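Local coordinates for protein ORF10 (Moritella marina, PDB 6RIW) that probably catalyses the carbon-chain condensation step of polyunsaturated fatty acid synthesis, this chain being the ketosynthase–chain length factor didomain of a longer protein, at residues D87-W92 with V223-P228; S461-R466 with F680-V685; T621-D626 with N919-S924. All blocks are in the same frame, centred on the assembly; numbering follows the deposited sequence.

Interaction 1: residues D87-W92 with V223-P228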
ATOM      1  N   ASP A  87      15.377   0.906   5.618  1.00 16.99           N
ATOM      2  CA  ASP A  87      14.861  -0.397   6.026  1.00 14.88           C
ATOM      3  C   ASP A  87      15.116  -1.472   4.964  1.00 14.33           C
ATOM      4  O   ASP A  87      15.325  -1.188   3.776  1.00 15.13           O
ATOM      5  CB  ASP A  87      13.340  -0.294   6.273  1.00 16.06           C
ATOM      6  CG  ASP A  87      12.752  -1.501   6.993  1.00 14.49           C
ATOM      7  OD1 ASP A  87      12.855  -1.565   8.251  1.00 15.60           O
ATOM      8  OD2 ASP A  87      12.128  -2.374   6.317  1.00 16.09           O
ATOM      9  N   ASP A  88      15.037  -2.732   5.415  1.00 14.71           N
ATOM     10  CA  ASP A  88      15.004  -3.884   4.502  1.00 14.37           C
ATOM     11  C   ASP A  88      14.027  -3.663   3.355  1.00 13.87           C
ATOM     12  O   ASP A  88      14.285  -4.066   2.210  1.00 15.34           O
ATOM     13  CB  ASP A  88      14.579  -5.140   5.263  1.00 12.75           C
ATOM     14  CG  ASP A  88      15.686  -5.726   6.125  1.00 19.99           C
ATOM     15  OD1 ASP A  88      16.871  -5.435   5.859  1.00 19.65           O
ATOM     16  OD2 ASP A  88      15.346  -6.471   7.081  1.00 19.74           O
ATOM     17  N   LEU A  89      12.860  -3.089   3.655  1.00 14.22           N
ATOM     18  CA  LEU A  89      11.883  -2.839   2.593  1.00 15.15           C
ATOM     19  C   LEU A  89      12.537  -2.140   1.410  1.00 14.73           C
ATOM     20  O   LEU A  89      12.409  -2.575   0.259  1.00 17.89           O
ATOM     21  CB  LEU A  89      10.733  -1.997   3.125  1.00 17.15           C
ATOM     22  CG  LEU A  89       9.434  -2.102   2.312  1.00 18.36           C
ATOM     23  CD1 LEU A  89       8.259  -1.665   3.185  1.00 21.37           C
ATOM     24  CD2 LEU A  89       9.523  -1.264   1.082  1.00 20.98           C
ATOM     25  N   ASN A  90      13.225  -1.033   1.680  1.00 12.47           N
ATOM     26  CA  ASN A  90      13.847  -0.274   0.601  1.00 13.19           C
ATOM     27  C   ASN A  90      15.038  -1.015   0.025  1.00 14.55           C
ATOM     28  O   ASN A  90      15.227  -1.048  -1.203  1.00 14.95           O
ATOM     29  CB  ASN A  90      14.290   1.094   1.116  1.00 12.18           C
ATOM     30  CG  ASN A  90      13.167   1.848   1.818  1.00 19.61           C
ATOM     31  OD1 ASN A  90      12.518   2.695   1.224  1.00 22.34           O
ATOM     32  ND2 ASN A  90      12.940   1.534   3.083  1.00 24.16           N
ATOM     33  N   GLN A  91      15.869  -1.595   0.892  1.00 15.17           N
ATOM     34  CA  GLN A  91      17.112  -2.201   0.417  1.00 16.12           C
ATOM     35  C   GLN A  91      16.835  -3.436  -0.429  1.00 15.59           C
ATOM     36  O   GLN A  91      17.509  -3.665  -1.444  1.00 15.41           O
ATOM     37  CB  GLN A  91      18.000  -2.552   1.602  1.00 13.07           C
ATOM     38  CG  GLN A  91      18.452  -1.291   2.362  1.00 16.74           C
ATOM     39  CD  GLN A  91      19.472  -1.586   3.428  1.00 17.82           C
ATOM     40  OE1 GLN A  91      19.615  -2.724   3.865  1.00 20.24           O
ATOM     41  NE2 GLN A  91      20.200  -0.550   3.856  1.00 17.64           N
ATOM     42  N   TRP A  92      15.863  -4.252  -0.019  1.00 12.80           N
ATOM     43  CA  TRP A  92      15.548  -5.434  -0.813  1.00 14.54           C
ATOM     44  C   TRP A  92      15.004  -5.042  -2.182  1.00 14.25           C
ATOM     45  O   TRP A  92      15.324  -5.684  -3.185  1.00 13.56           O
ATOM     46  CB  TRP A  92      14.544  -6.319  -0.083  1.00 11.68           C
ATOM     47  CG  TRP A  92      15.052  -6.922   1.183  1.00 14.50           C
ATOM     48  CD1 TRP A  92      16.337  -6.902   1.665  1.00 15.25           C
ATOM     49  CD2 TRP A  92      14.274  -7.629   2.148  1.00 13.51           C
ATOM     50  NE1 TRP A  92      16.400  -7.555   2.866  1.00 14.71           N
ATOM     51  CE2 TRP A  92      15.148  -8.021   3.183  1.00 15.65           C
ATOM     52  CE3 TRP A  92      12.920  -7.973   2.234  1.00 16.08           C
ATOM     53  CZ2 TRP A  92      14.705  -8.720   4.312  1.00 17.82           C
ATOM     54  CZ3 TRP A  92      12.479  -8.682   3.349  1.00 14.05           C
ATOM     55  CH2 TRP A  92      13.376  -9.053   4.370  1.00 19.07           C
ATOM     56  N   VAL A 223       7.571  -6.335  -2.970  1.00 11.77           N
ATOM     57  CA  VAL A 223       8.383  -6.489  -1.771  1.00 13.56           C
ATOM     58  C   VAL A 223       7.420  -6.723  -0.620  1.00 16.03           C
ATOM     59  O   VAL A 223       6.310  -6.168  -0.596  1.00 15.09           O
ATOM     60  CB  VAL A 223       9.302  -5.265  -1.535  1.00 16.20           C
ATOM     61  CG1 VAL A 223       8.471  -3.990  -1.362  1.00 16.69           C
ATOM     62  CG2 VAL A 223      10.196  -5.475  -0.305  1.00 14.36           C
ATOM     63  N   SER A 224       7.808  -7.631   0.272  1.00 13.82           N
ATOM     64  CA  SER A 224       7.090  -7.946   1.500  1.00 13.71           C
ATOM     65  C   SER A 224       8.144  -7.871   2.600  1.00 14.89           C
ATOM     66  O   SER A 224       8.966  -8.787   2.739  1.00 16.32           O
ATOM     67  CB  SER A 224       6.444  -9.337   1.408  1.00 16.01           C
ATOM     68  OG  SER A 224       6.087  -9.845   2.682  1.00 19.86           O
ATOM     69  N   ALA A 225       8.148  -6.772   3.362  1.00 12.79           N
ATOM     70  CA  ALA A 225       9.130  -6.573   4.436  1.00 14.28           C
ATOM     71  C   ALA A 225       8.497  -5.856   5.623  1.00 18.12           C
ATOM     72  O   ALA A 225       9.104  -4.972   6.247  1.00 17.88           O
ATOM     73  CB  ALA A 225      10.338  -5.779   3.939  1.00 14.58           C
ATOM     74  N   ALA A 226       7.258  -6.207   5.928  1.00 13.48           N
ATOM     75  CA  ALA A 226       6.610  -5.675   7.118  1.00 15.14           C
ATOM     76  C   ALA A 226       7.256  -6.231   8.387  1.00 15.47           C
ATOM     77  O   ALA A 226       7.897  -7.287   8.381  1.00 17.56           O
ATOM     78  CB  ALA A 226       5.122  -6.040   7.102  1.00 17.15           C
ATOM     79  N   ASP A 227       7.039  -5.523   9.492  1.00 13.56           N
ATOM     80  CA  ASP A 227       7.433  -5.976  10.816  1.00 15.48           C
ATOM     81  C   ASP A 227       6.861  -7.369  11.046  1.00 15.66           C
ATOM     82  O   ASP A 227       5.636  -7.546  11.104  1.00 13.07           O
ATOM     83  CB  ASP A 227       6.935  -4.984  11.882  1.00 15.66           C
ATOM     84  CG  ASP A 227       7.214  -5.446  13.313  1.00 17.69           C
ATOM     85  OD1 ASP A 227       7.879  -6.485  13.505  1.00 18.30           O
ATOM     86  OD2 ASP A 227       6.763  -4.749  14.250  1.00 16.44           O
ATOM     87  N   PRO A 228       7.719  -8.390  11.147  1.00 16.34           N
ATOM     88  CA  PRO A 228       7.212  -9.758  11.351  1.00 16.63           C
ATOM     89  C   PRO A 228       6.308  -9.920  12.560  1.00 16.68           C
ATOM     90  O   PRO A 228       5.403 -10.771  12.527  1.00 17.54           O
ATOM     91  CB  PRO A 228       8.501 -10.586  11.493  1.00 18.44           C
ATOM     92  CG  PRO A 228       9.538  -9.796  10.700  1.00 18.91           C
ATOM     93  CD  PRO A 228       9.184  -8.342  10.979  1.00 16.95           C
TER
HETATM   94  O   HOH W   1      11.067  -4.294   7.989  1.00 15.18           O

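Interaction 2: residues S461-R466 with F680-V685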
ATOM      1  N   SER A 461      -4.203  -6.963 -31.207  1.00 32.51           N
ATOM      2  CA  SER A 461      -5.056  -5.814 -30.949  1.00 29.33           C
ATOM      3  C   SER A 461      -4.235  -4.689 -30.317  1.00 29.22           C
ATOM      4  O   SER A 461      -3.130  -4.908 -29.797  1.00 26.86           O
ATOM      5  CB  SER A 461      -6.222  -6.204 -30.041  1.00 30.67           C
ATOM      6  OG  SER A 461      -5.765  -6.989 -28.956  1.00 33.49           O
ATOM      7  N   VAL A 462      -4.778  -3.469 -30.380  1.00 29.73           N
ATOM      8  CA  VAL A 462      -4.106  -2.302 -29.812  1.00 25.87           C
ATOM      9  C   VAL A 462      -5.000  -1.675 -28.751  1.00 24.22           C
ATOM     10  O   VAL A 462      -6.215  -1.905 -28.696  1.00 26.56           O
ATOM     11  CB  VAL A 462      -3.715  -1.255 -30.869  1.00 26.35           C
ATOM     12  CG1 VAL A 462      -2.708  -1.837 -31.858  1.00 32.44           C
ATOM     13  CG2 VAL A 462      -4.959  -0.748 -31.591  1.00 27.74           C
ATOM     14  N   ALA A 463      -4.374  -0.883 -27.881  1.00 23.15           N
ATOM     15  CA  ALA A 463      -5.135  -0.170 -26.867  1.00 21.91           C
ATOM     16  C   ALA A 463      -6.036   0.875 -27.517  1.00 23.07           C
ATOM     17  O   ALA A 463      -5.728   1.413 -28.585  1.00 23.43           O
ATOM     18  CB  ALA A 463      -4.182   0.504 -25.875  1.00 22.27           C
ATOM     19  N   LYS A 464      -7.162   1.162 -26.861  1.00 19.10           N
ATOM     20  CA  LYS A 464      -8.032   2.229 -27.322  1.00 22.59           C
ATOM     21  C   LYS A 464      -7.326   3.569 -27.153  1.00 22.80           C
ATOM     22  O   LYS A 464      -6.514   3.743 -26.228  1.00 19.61           O
ATOM     23  CB  LYS A 464      -9.343   2.247 -26.535  1.00 24.81           C
ATOM     24  CG  LYS A 464     -10.069   0.935 -26.522  1.00 29.03           C
ATOM     25  CD  LYS A 464     -11.535   1.141 -26.242  1.00 38.68           C
ATOM     26  CE  LYS A 464     -11.829   1.119 -24.767  1.00 31.02           C
ATOM     27  NZ  LYS A 464     -11.284  -0.122 -24.146  1.00 32.86           N
ATOM     28  N   PRO A 465      -7.607   4.530 -28.033  1.00 23.59           N
ATOM     29  CA  PRO A 465      -7.033   5.868 -27.865  1.00 24.01           C
ATOM     30  C   PRO A 465      -7.513   6.481 -26.560  1.00 21.34           C
ATOM     31  O   PRO A 465      -8.616   6.197 -26.093  1.00 21.22           O
ATOM     32  CB  PRO A 465      -7.566   6.650 -29.074  1.00 29.55           C
ATOM     33  CG  PRO A 465      -8.074   5.612 -30.040  1.00 27.56           C
ATOM     34  CD  PRO A 465      -8.507   4.444 -29.202  1.00 25.99           C
ATOM     35  N   ARG A 466      -6.658   7.307 -25.961  1.00 21.20           N
ATOM     36  CA  ARG A 466      -7.018   7.976 -24.711  1.00 21.75           C
ATOM     37  C   ARG A 466      -8.073   9.054 -24.975  1.00 22.65           C
ATOM     38  O   ARG A 466      -8.190   9.577 -26.084  1.00 24.53           O
ATOM     39  CB  ARG A 466      -5.777   8.613 -24.075  1.00 22.50           C
ATOM     40  CG  ARG A 466      -5.313   9.830 -24.897  1.00 26.03           C
ATOM     41  CD  ARG A 466      -4.460  10.779 -24.107  1.00 34.28           C
ATOM     42  NE  ARG A 466      -5.151  11.424 -22.989  1.00 29.00           N
ATOM     43  CZ  ARG A 466      -5.884  12.536 -23.070  1.00 30.68           C
ATOM     44  NH1 ARG A 466      -6.083  13.152 -24.236  1.00 30.54           N
ATOM     45  NH2 ARG A 466      -6.423  13.040 -21.968  1.00 28.72           N
ATOM     46  N   PHE A 680      -9.148   2.451 -18.903  1.00 15.27           N
ATOM     47  CA  PHE A 680     -10.137   2.583 -19.965  1.00 16.38           C
ATOM     48  C   PHE A 680      -9.532   2.255 -21.325  1.00 18.61           C
ATOM     49  O   PHE A 680     -10.232   1.738 -22.204  1.00 19.48           O
ATOM     50  CB  PHE A 680     -10.735   3.986 -19.954  1.00 14.85           C
ATOM     51  CG  PHE A 680     -11.638   4.256 -18.775  1.00 14.35           C
ATOM     52  CD1 PHE A 680     -12.683   3.411 -18.472  1.00 14.29           C
ATOM     53  CD2 PHE A 680     -11.438   5.385 -17.986  1.00 14.31           C
ATOM     54  CE1 PHE A 680     -13.533   3.672 -17.392  1.00 14.92           C
ATOM     55  CE2 PHE A 680     -12.269   5.658 -16.902  1.00 15.63           C
ATOM     56  CZ  PHE A 680     -13.321   4.798 -16.603  1.00 16.07           C
ATOM     57  N   GLN A 681      -8.235   2.516 -21.515  1.00 17.08           N
ATOM     58  CA  GLN A 681      -7.609   2.193 -22.794  1.00 17.71           C
ATOM     59  C   GLN A 681      -7.419   0.695 -22.991  1.00 21.27           C
ATOM     60  O   GLN A 681      -7.379   0.226 -24.134  1.00 19.79           O
ATOM     61  CB  GLN A 681      -6.247   2.875 -22.908  1.00 16.08           C
ATOM     62  CG  GLN A 681      -6.303   4.382 -23.067  1.00 18.92           C
ATOM     63  CD  GLN A 681      -4.922   4.961 -23.222  1.00 23.17           C
ATOM     64  OE1 GLN A 681      -4.275   5.289 -22.238  1.00 23.64           O
ATOM     65  NE2 GLN A 681      -4.442   5.045 -24.454  1.00 19.16           N
ATOM     66  N   THR A 682      -7.236  -0.066 -21.910  1.00 19.22           N
ATOM     67  CA  THR A 682      -6.760  -1.439 -22.037  1.00 17.63           C
ATOM     68  C   THR A 682      -7.768  -2.487 -21.590  1.00 21.03           C
ATOM     69  O   THR A 682      -7.468  -3.683 -21.682  1.00 27.20           O
ATOM     70  CB  THR A 682      -5.455  -1.644 -21.251  1.00 21.09           C
ATOM     71  OG1 THR A 682      -5.680  -1.399 -19.855  1.00 21.64           O
ATOM     72  CG2 THR A 682      -4.378  -0.702 -21.741  1.00 19.47           C
ATOM     73  N   SER A 683      -8.945  -2.095 -21.116  1.00 18.27           N
ATOM     74  CA  SER A 683      -9.891  -3.067 -20.586  1.00 22.18           C
ATOM     75  C   SER A 683     -11.291  -2.576 -20.899  1.00 21.97           C
ATOM     76  O   SER A 683     -11.471  -1.516 -21.508  1.00 21.50           O
ATOM     77  CB  SER A 683      -9.709  -3.283 -19.075  1.00 25.04           C
ATOM     78  OG  SER A 683     -10.228  -2.189 -18.340  1.00 21.82           O
ATOM     79  N   ASP A 684     -12.289  -3.360 -20.489  1.00 21.36           N
ATOM     80  CA  ASP A 684     -13.691  -3.020 -20.713  1.00 24.44           C
ATOM     81  C   ASP A 684     -14.356  -2.424 -19.479  1.00 24.04           C
ATOM     82  O   ASP A 684     -15.590  -2.315 -19.438  1.00 20.44           O
ATOM     83  CB  ASP A 684     -14.470  -4.256 -21.173  1.00 27.99           C
ATOM     84  CG  ASP A 684     -13.909  -4.836 -22.450  1.00 39.50           C
ATOM     85  OD1 ASP A 684     -13.508  -4.039 -23.334  1.00 37.71           O
ATOM     86  OD2 ASP A 684     -13.855  -6.086 -22.557  1.00 48.49           O
ATOM     87  N   VAL A 685     -13.568  -2.030 -18.477  1.00 20.26           N
ATOM     88  CA  VAL A 685     -14.130  -1.428 -17.282  1.00 18.46           C
ATOM     89  C   VAL A 685     -15.018  -0.245 -17.668  1.00 16.69           C
ATOM     90  O   VAL A 685     -14.690   0.539 -18.568  1.00 19.44           O
ATOM     91  CB  VAL A 685     -12.982  -1.029 -16.336  1.00 17.20           C
ATOM     92  CG1 VAL A 685     -12.138   0.109 -16.938  1.00 17.89           C
ATOM     93  CG2 VAL A 685     -13.512  -0.674 -14.977  1.00 20.96           C
TER

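Interaction 3: residues T621-D626 with N919-S924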
ATOM      1  N   THR A 621       0.893  -5.005  33.628  1.00 16.74           N
ATOM      2  CA  THR A 621       1.096  -4.974  32.180  1.00 16.78           C
ATOM      3  C   THR A 621      -0.224  -4.738  31.453  1.00 19.50           C
ATOM      4  O   THR A 621      -0.290  -3.929  30.524  1.00 17.39           O
ATOM      5  CB  THR A 621       1.755  -6.274  31.717  1.00 18.22           C
ATOM      6  OG1 THR A 621       2.999  -6.452  32.423  1.00 17.49           O
ATOM      7  CG2 THR A 621       2.061  -6.210  30.234  1.00 19.20           C
ATOM      8  N   ASN A 622      -1.295  -5.393  31.895  1.00 16.82           N
ATOM      9  CA  ASN A 622      -2.591  -5.235  31.231  1.00 19.30           C
ATOM     10  C   ASN A 622      -3.131  -3.814  31.362  1.00 20.96           C
ATOM     11  O   ASN A 622      -3.765  -3.297  30.430  1.00 19.34           O
ATOM     12  CB  ASN A 622      -3.588  -6.234  31.809  1.00 20.31           C
ATOM     13  CG  ASN A 622      -3.369  -7.630  31.283  1.00 23.13           C
ATOM     14  OD1 ASN A 622      -2.731  -7.818  30.240  1.00 26.18           O
ATOM     15  ND2 ASN A 622      -3.884  -8.627  32.000  1.00 25.60           N
ATOM     16  N   ILE A 623      -2.898  -3.171  32.506  1.00 15.22           N
ATOM     17  CA  ILE A 623      -3.352  -1.795  32.694  1.00 18.13           C
ATOM     18  C   ILE A 623      -2.646  -0.865  31.714  1.00 20.10           C
ATOM     19  O   ILE A 623      -3.278  -0.017  31.073  1.00 19.91           O
ATOM     20  CB  ILE A 623      -3.123  -1.339  34.142  1.00 19.18           C
ATOM     21  CG1 ILE A 623      -3.989  -2.138  35.124  1.00 18.27           C
ATOM     22  CG2 ILE A 623      -3.414   0.165  34.291  1.00 22.40           C
ATOM     23  CD1 ILE A 623      -3.514  -1.931  36.555  1.00 23.73           C
ATOM     24  N   ALA A 624      -1.323  -1.000  31.608  1.00 16.03           N
ATOM     25  CA  ALA A 624      -0.554  -0.182  30.666  1.00 14.82           C
ATOM     26  C   ALA A 624      -0.965  -0.464  29.223  1.00 16.07           C
ATOM     27  O   ALA A 624      -1.138   0.472  28.435  1.00 17.72           O
ATOM     28  CB  ALA A 624       0.946  -0.436  30.855  1.00 14.96           C
ATOM     29  N   LYS A 625      -1.113  -1.745  28.862  1.00 14.23           N
ATOM     30  CA  LYS A 625      -1.500  -2.114  27.498  1.00 16.37           C
ATOM     31  C   LYS A 625      -2.833  -1.486  27.112  1.00 20.61           C
ATOM     32  O   LYS A 625      -2.988  -0.935  26.007  1.00 17.18           O
ATOM     33  CB  LYS A 625      -1.592  -3.633  27.379  1.00 16.46           C
ATOM     34  CG  LYS A 625      -0.241  -4.358  27.282  1.00 16.80           C
ATOM     35  CD  LYS A 625      -0.516  -5.844  27.142  1.00 17.98           C
ATOM     36  CE  LYS A 625       0.744  -6.615  26.724  1.00 22.30           C
ATOM     37  NZ  LYS A 625       0.520  -8.084  26.878  1.00 25.90           N
ATOM     38  N   ASP A 626      -3.828  -1.591  28.000  1.00 19.20           N
ATOM     39  CA  ASP A 626      -5.154  -1.069  27.682  1.00 20.44           C
ATOM     40  C   ASP A 626      -5.148   0.443  27.525  1.00 24.65           C
ATOM     41  O   ASP A 626      -6.011   0.988  26.822  1.00 22.00           O
ATOM     42  CB  ASP A 626      -6.150  -1.489  28.756  1.00 21.18           C
ATOM     43  CG  ASP A 626      -6.499  -2.965  28.682  1.00 32.68           C
ATOM     44  OD1 ASP A 626      -6.103  -3.633  27.691  1.00 33.03           O
ATOM     45  OD2 ASP A 626      -7.160  -3.469  29.620  1.00 38.87           O
ATOM     46  N   ASN A 919      -4.722   8.983  31.361  1.00 16.04           N
ATOM     47  CA  ASN A 919      -5.874   8.844  32.249  1.00 18.46           C
ATOM     48  C   ASN A 919      -6.223   7.383  32.486  1.00 19.03           C
ATOM     49  O   ASN A 919      -6.612   7.005  33.600  1.00 21.40           O
ATOM     50  CB  ASN A 919      -7.090   9.571  31.660  1.00 21.13           C
ATOM     51  CG  ASN A 919      -7.001  11.070  31.800  1.00 27.19           C
ATOM     52  OD1 ASN A 919      -6.071  11.606  32.419  1.00 33.78           O
ATOM     53  ND2 ASN A 919      -7.978  11.767  31.227  1.00 27.47           N
ATOM     54  N   ALA A 920      -6.160   6.559  31.430  1.00 18.18           N
ATOM     55  CA  ALA A 920      -6.509   5.151  31.551  1.00 16.23           C
ATOM     56  C   ALA A 920      -5.588   4.425  32.520  1.00 20.02           C
ATOM     57  O   ALA A 920      -6.006   3.466  33.167  1.00 19.77           O
ATOM     58  CB  ALA A 920      -6.467   4.463  30.188  1.00 19.74           C
ATOM     59  N   ILE A 921      -4.341   4.855  32.626  1.00 15.97           N
ATOM     60  CA  ILE A 921      -3.406   4.242  33.564  1.00 16.19           C
ATOM     61  C   ILE A 921      -3.502   4.887  34.948  1.00 19.38           C
ATOM     62  O   ILE A 921      -3.710   4.189  35.947  1.00 21.59           O
ATOM     63  CB  ILE A 921      -1.978   4.328  32.969  1.00 17.92           C
ATOM     64  CG1 ILE A 921      -1.913   3.509  31.676  1.00 21.03           C
ATOM     65  CG2 ILE A 921      -0.927   3.863  33.972  1.00 17.76           C
ATOM     66  CD1 ILE A 921      -0.691   3.820  30.787  1.00 18.75           C
ATOM     67  N   VAL A 922      -3.406   6.223  35.026  1.00 19.91           N
ATOM     68  CA  VAL A 922      -3.327   6.895  36.324  1.00 19.62           C
ATOM     69  C   VAL A 922      -4.636   6.767  37.093  1.00 23.85           C
ATOM     70  O   VAL A 922      -4.628   6.753  38.328  1.00 23.45           O
ATOM     71  CB  VAL A 922      -2.924   8.383  36.199  1.00 20.93           C
ATOM     72  CG1 VAL A 922      -1.537   8.551  35.567  1.00 19.62           C
ATOM     73  CG2 VAL A 922      -3.972   9.170  35.464  1.00 27.61           C
ATOM     74  N   ASN A 923      -5.776   6.669  36.412  1.00 20.96           N
ATOM     75  CA  ASN A 923      -7.046   6.535  37.115  1.00 26.03           C
ATOM     76  C   ASN A 923      -7.572   5.116  37.078  1.00 25.71           C
ATOM     77  O   ASN A 923      -8.773   4.907  37.263  1.00 28.81           O
ATOM     78  CB  ASN A 923      -8.095   7.489  36.539  1.00 25.46           C
ATOM     79  CG  ASN A 923      -7.696   8.946  36.670  1.00 26.85           C
ATOM     80  OD1 ASN A 923      -7.002   9.337  37.616  1.00 32.55           O
ATOM     81  ND2 ASN A 923      -8.120   9.757  35.713  1.00 32.20           N
ATOM     82  N   SER A 924      -6.702   4.135  36.851  1.00 23.23           N
ATOM     83  CA  SER A 924      -7.157   2.755  36.757  1.00 24.87           C
ATOM     84  C   SER A 924      -7.893   2.357  38.027  1.00 30.27           C
ATOM     85  O   SER A 924      -7.489   2.724  39.134  1.00 25.83           O
ATOM     86  CB  SER A 924      -5.979   1.810  36.537  1.00 23.68           C
ATOM     87  OG  SER A 924      -6.364   0.482  36.823  1.00 29.26           O
TER
HETATM   88  O   HOH W   2      -5.881   0.742  31.564  1.00 22.03           O

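Interaction 1: residues D87-W92 with V223-P228
Leu89 and Trp92 close over Ala225 and Val223, and the side chain of Leu89 traces most of that path. Its backbone already touches, with CA 3.6 Å from Ala225 CB. The side chain then starts on the same methyl, CB lying 3.9 Å from Ala225 CB. CG stands anti to the backbone N (chi1 -158°) and stays near this methyl, while CD2 runs on to Val223 CG1 at 3.8 Å, the two side chains crossing at about a right angle. The other valine branch, Val223 CG2, lies 3.7 Å from Leu89 O. Beyond the pair, Leu89 is also packed against Thr126 and Pro175.

On its other flank Ala225 CB meets the indole of Trp92, 3.7 Å from CZ3 and oblique to the ring. The same CZ3 has Ser224 O at the ring edge, in plane, at 3.6 Å. Asp88 CB, from the same helix, lies over one indole face, offset toward the rim, and the Asp88 carboxylate goes on to a salt bridge with Lys127.

The contact sets the first turn of helix 88-104 against the end of strand 217-224 in the thiolase-like fold of a ketosynthase domain, where that strand runs parallel to strand 115-120. Asp87 is the N-cap of the helix: Leu89 N gives OD2 a nearly straight bond of 2.9 Å (175°), from the anti side, 26° out of the carboxylate plane. OD2 also accepts from water 1, which donates in addition to Ala225 O at 2.7 Å and thereby ties the cap to the other chain segment. OD1 is hydrogen-bonded to Ser128 OG. An alanine in place of Asp87 would probably leave Leu89 N without its capping acceptor, break the water link to Ala225 O and leave Ser128 OG without this partner.

Interaction 2: residues S461-R466 with F680-V685
The side-chain amide of Gln681 is the flat group that meets the other segment: Arg466 CB lies over one of its faces, 3.8 Å from CD, and Lys464 O sits at its edge, only 5° out of the amide plane. The ring of Phe680 turns away from this meeting and has Val685 O at its edge, in plane. The contact holds the C-terminal end of helix 668-682, in a thiolase-like ketosynthase fold, against the irregular connection that runs from strand 443-450 to strand 469-478.

Lys464 and Gln681 are joined twice. Lys464 N donates to Gln681 O at 2.9 Å, in the carbonyl plane and on a lone pair, while Gln681 NE2 returns a bond of 3.0 Å to Lys464 O. Gln681 thus binds both backbone polar groups of one extended residue, once by its main chain and once by its amide. Ala463 lays its CB near the same Gln681 O, at 3.7 Å, and also touches Thr212.

Arg466 turns its charged end elsewhere, to a salt bridge with Glu677. At the beginning of 461-466, Ser461 OG is hydrogen-bonded to Met1 N, and Met1 is a magnesium ligand; the side chain of Thr682 is about 11 Å from the ion and about 4 Å from that of Met1.

Bends at chi3 and chi4 fold the Lys464 chain back over the helix end, whose partial negative charge would probably suit an ammonium group. NZ donates there to two carbonyls, Phe680 O at 2.9 Å, nearly along the C=O axis, and Ser683 O at 3.0 Å, tilted 32° from its plane.

Interaction 3: residues T621-D626 with N919-S924
A helix-to-helix contact joins the body of helix 614-628 to the last turn of helix 917-922, and Ile623, Ala624, Ile921 and Ser924 supply most of its close contacts. The closest backbone pair is Ala624 and Ile921, with CA atoms 6.0 Å apart, which lets the Ile921 side chain reach the opposite backbone.

Ile623 presents its branches to Ser924, the residue where the chain has just left the helix. CG2 meets the serine CB at 3.8 Å, and CD1 ends near the hydroxyl, 3.7 Å from Ser924 OG. Ile623 offers only carbon here, so these are van der Waals contacts; the hydroxyl is hydrogen-bonded to Ser926 N.

From the other helix Ile921 leans in against the backbone. Its CG1 lies 3.8 Å from Ile623 O. The chain is extended at chi2 (164°), which carries CD1 on to Ala624 CA at 4.0 Å. Beyond the pair, Ile921 packs on Ala144 and Leu145 and Ala624 on Val141, so helix 129-148 lies against both partners.

A water joins one carbonyl of each helix. Water 2 donates to Ile623 O at 2.8 Å and to Ala920 O at 3.2 Å.

Leu929 of helix 929-934 touches both Ile623 and Ser924 and adds to the apolar packing. Branched aliphatic side chains set against a neighbouring backbone in this way make ordinary apolar helix–helix packing, here between a helix of the second ketosynthase-like domain and a short helix much later in the chain.

Overall arrangement
Interaction 1 closes along the chain before the other two open, whereas interactions 2 and 3 alternate their segments. Between centres the distances are about 35 Å (1 to 2), 33 Å (1 to 3) and 57 Å (2 to 3), and none touches another; interactions 2 and 3 lie on opposite sides of the chain's centre. Interaction 1 is buried within the first ketosynthase domain, joining helix 88-104 to strand 217-224. Residues 680-685 and 621-626 both belong to the second ketosynthase-like domain, on helices 668-682 and 614-628. Each of those helices is met by a chain segment distant in sequence, so the three contacts sample the core and two outer parts of the didomain.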